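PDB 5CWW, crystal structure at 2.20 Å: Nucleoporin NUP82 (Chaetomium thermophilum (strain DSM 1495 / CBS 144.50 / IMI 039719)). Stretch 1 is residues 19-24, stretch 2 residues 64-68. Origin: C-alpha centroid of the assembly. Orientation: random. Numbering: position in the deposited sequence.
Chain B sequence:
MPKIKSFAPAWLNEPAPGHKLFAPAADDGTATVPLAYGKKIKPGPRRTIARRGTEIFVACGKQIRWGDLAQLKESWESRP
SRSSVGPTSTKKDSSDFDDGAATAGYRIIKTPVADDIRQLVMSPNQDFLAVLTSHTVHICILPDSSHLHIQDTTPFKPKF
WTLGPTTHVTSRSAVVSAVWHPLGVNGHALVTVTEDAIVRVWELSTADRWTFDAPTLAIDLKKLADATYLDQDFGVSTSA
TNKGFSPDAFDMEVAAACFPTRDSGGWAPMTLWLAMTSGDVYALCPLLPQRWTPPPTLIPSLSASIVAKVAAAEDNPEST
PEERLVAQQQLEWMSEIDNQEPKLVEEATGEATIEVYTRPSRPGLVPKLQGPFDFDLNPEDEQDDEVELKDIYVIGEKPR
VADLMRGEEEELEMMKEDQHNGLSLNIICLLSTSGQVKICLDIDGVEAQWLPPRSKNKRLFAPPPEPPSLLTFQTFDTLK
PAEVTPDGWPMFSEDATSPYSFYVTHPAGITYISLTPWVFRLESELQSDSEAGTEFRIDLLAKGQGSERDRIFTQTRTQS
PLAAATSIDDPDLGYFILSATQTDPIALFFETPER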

# COMPACT_ATOMS: atom_id res chain seq x y z
N HIS B 19 -12.96 -22.82 21.52
CA HIS B 19 -11.52 -22.72 21.71
C HIS B 19 -10.76 -23.47 20.62
O HIS B 19 -9.58 -23.22 20.39
N LYS B 20 -11.45 -24.38 19.94
CA LYS B 20 -10.82 -25.17 18.87
C LYS B 20 -10.37 -24.28 17.72
O LYS B 20 -9.46 -24.64 16.97
N LEU B 21 -11.00 -23.12 17.59
CA LEU B 21 -10.66 -22.17 16.54
C LEU B 21 -9.24 -21.61 16.70
O LEU B 21 -8.64 -21.15 15.73
N PHE B 22 -8.72 -21.67 17.92
CA PHE B 22 -7.46 -21.01 18.25
C PHE B 22 -6.36 -21.98 18.68
O PHE B 22 -5.18 -21.75 18.42
N ALA B 23 -6.75 -23.07 19.34
CA ALA B 23 -5.79 -24.03 19.86
C ALA B 23 -5.11 -24.81 18.73
O ALA B 23 -5.75 -25.08 17.72
N PRO B 24 -3.83 -25.18 18.91
CA PRO B 24 -3.15 -25.93 17.85
C PRO B 24 -3.35 -27.44 17.98
O PRO B 24 -3.54 -28.10 16.96
N ILE B 64 -7.50 -22.97 7.56
CA ILE B 64 -8.36 -21.91 8.08
C ILE B 64 -9.49 -22.52 8.90
O ILE B 64 -10.27 -23.33 8.40
N ARG B 65 -9.58 -22.12 10.17
CA ARG B 65 -10.62 -22.63 11.06
C ARG B 65 -11.83 -21.71 11.04
O ARG B 65 -11.74 -20.53 11.39
N TRP B 66 -12.95 -22.27 10.61
CA TRP B 66 -14.18 -21.51 10.38
C TRP B 66 -15.19 -21.76 11.51
O TRP B 66 -15.42 -22.90 11.90
N GLY B 67 -15.79 -20.68 12.02
CA GLY B 67 -16.76 -20.82 13.09
C GLY B 67 -17.67 -19.61 13.28
O GLY B 67 -17.28 -18.48 13.02
N ASP B 68 -18.89 -19.88 13.74
CA ASP B 68 -19.85 -18.84 14.08
C ASP B 68 -19.85 -18.61 15.59
O ASP B 68 -20.14 -19.52 16.36

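The contact between these two stretches is small, burying 277 Å² in total, and two residues account for most of it: R65 from the strand and L21 from the 3-10 segment. L21 CA and R65 CA are 5.5 Å apart, the nearest CA pair across the stretches.

The nonpolar part centres on L21. Its CA-to-CB bond points sideways, but the end of the side chain comes nearer to the strand. The rotamer is m for chi1 and t for chi2. This places CD2 over the strand backbone, 3.7 Å from W66 C and 3.8 Å from G67 N. The same methyl lies 3.9 Å from R65 CB, so it packs on both main-chain and aliphatic atoms. G67 has no side chain, and this leaves room for the methyl. A CB at its ideal position on G67 would lie 3.0 Å from L21 CD2, which is a clash.

R65 points toward stretch 1 and is buried. Chi1 is m, while chi2 and chi3 are both t, so the aliphatic chain runs out extended toward the main chain of stretch 1. Its CD packs against main-chain oxygens, at 3.3 Å from K20 O and 3.4 Å from L21 O.

The polar part is the R65 guanidinium set among backbone carbonyls of stretch 1. No clear hydrogen bond links the two stretches. L21 O and F22 C lie at the edge of the group, near its plane, with F22 C 3.6 Å from R65 NH1. P24 O is 3.6 Å from R65 NH2. A23 O is modelled 2.2 Å from R65 NH1, which is too short and counts as a clash; no interaction should be inferred from it. A23 O also lies 3.1 Å from R65 NH2, but the angle is poor for a hydrogen bond.

Within stretch 1, two backbone hydrogen bonds close the turn from H19 to A23. F22 N and A23 N both donate to H19 O, each at 3.0 Å.

The remaining side chains add little. F22 (chi1 m), A23 and P24 point away from the strand. K20 starts sideways, and its long m, t, t, m chain leads away into an exposed position. On the strand, W66 (chi1 t) and D68 (chi1 t) also point away. W66 NE1 is hydrogen-bonded elsewhere in the structure, as is H19 ND1. D68 occupies an N-cap position, where its side chain caps a backbone N just past the stretch. H19 and I64 are out of reach of the opposing stretch.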

# COMPACT_ATOMS: atom_id res chain seq x y z
CB HIS B 19 -11.12 -23.26 23.08
CG HIS B 19 -9.67 -23.08 23.40
ND1 HIS B 19 -9.10 -21.85 23.61
CD2 HIS B 19 -8.66 -23.99 23.53
CE1 HIS B 19 -7.81 -21.99 23.86
NE2 HIS B 19 -7.52 -23.28 23.82
CB LYS B 20 -11.80 -26.23 18.36
CG LYS B 20 -12.15 -27.31 19.37
CD LYS B 20 -13.06 -28.37 18.77
CE LYS B 20 -13.40 -29.45 19.78
NZ LYS B 20 -12.20 -30.21 20.23
CB LEU B 21 -11.66 -21.01 16.52
CG LEU B 21 -13.07 -21.33 16.05
CD1 LEU B 21 -14.02 -20.20 16.41
CD2 LEU B 21 -13.09 -21.58 14.55
CB PHE B 22 -7.69 -19.98 19.35
CG PHE B 22 -8.82 -19.03 19.06
CD1 PHE B 22 -10.12 -19.34 19.44
CD2 PHE B 22 -8.59 -17.84 18.39
CE1 PHE B 22 -11.16 -18.47 19.17
CE2 PHE B 22 -9.62 -16.97 18.12
CZ PHE B 22 -10.91 -17.29 18.51
CB ALA B 23 -6.46 -24.99 20.82
CB PRO B 24 -1.68 -25.56 18.07
CG PRO B 24 -1.58 -25.17 19.53
CD PRO B 24 -2.97 -25.00 20.09
CB ILE B 64 -8.95 -21.04 6.95
CG1 ILE B 64 -7.84 -20.49 6.06
CG2 ILE B 64 -9.79 -19.90 7.54
CD1 ILE B 64 -8.34 -19.80 4.80
CB ARG B 65 -10.07 -22.81 12.47
CG ARG B 65 -8.90 -23.78 12.52
CD ARG B 65 -8.36 -23.98 13.91
NE ARG B 65 -7.29 -24.97 13.92
CZ ARG B 65 -6.30 -25.01 14.80
NH1 ARG B 65 -6.23 -24.12 15.78
NH2 ARG B 65 -5.38 -25.96 14.72
CB TRP B 66 -14.78 -21.92 9.04
CG TRP B 66 -16.04 -21.21 8.66
CD1 TRP B 66 -16.40 -19.94 8.99
CD2 TRP B 66 -17.10 -21.74 7.86
NE1 TRP B 66 -17.63 -19.65 8.45
CE2 TRP B 66 -18.08 -20.74 7.75
CE3 TRP B 66 -17.32 -22.97 7.23
CZ2 TRP B 66 -19.26 -20.92 7.04
CZ3 TRP B 66 -18.49 -23.16 6.52
CH2 TRP B 66 -19.45 -22.14 6.43
CB ASP B 68 -21.25 -19.22 13.59
CG ASP B 68 -22.24 -18.07 13.67
OD1 ASP B 68 -22.26 -17.35 14.69
OD2 ASP B 68 -23.01 -17.88 12.70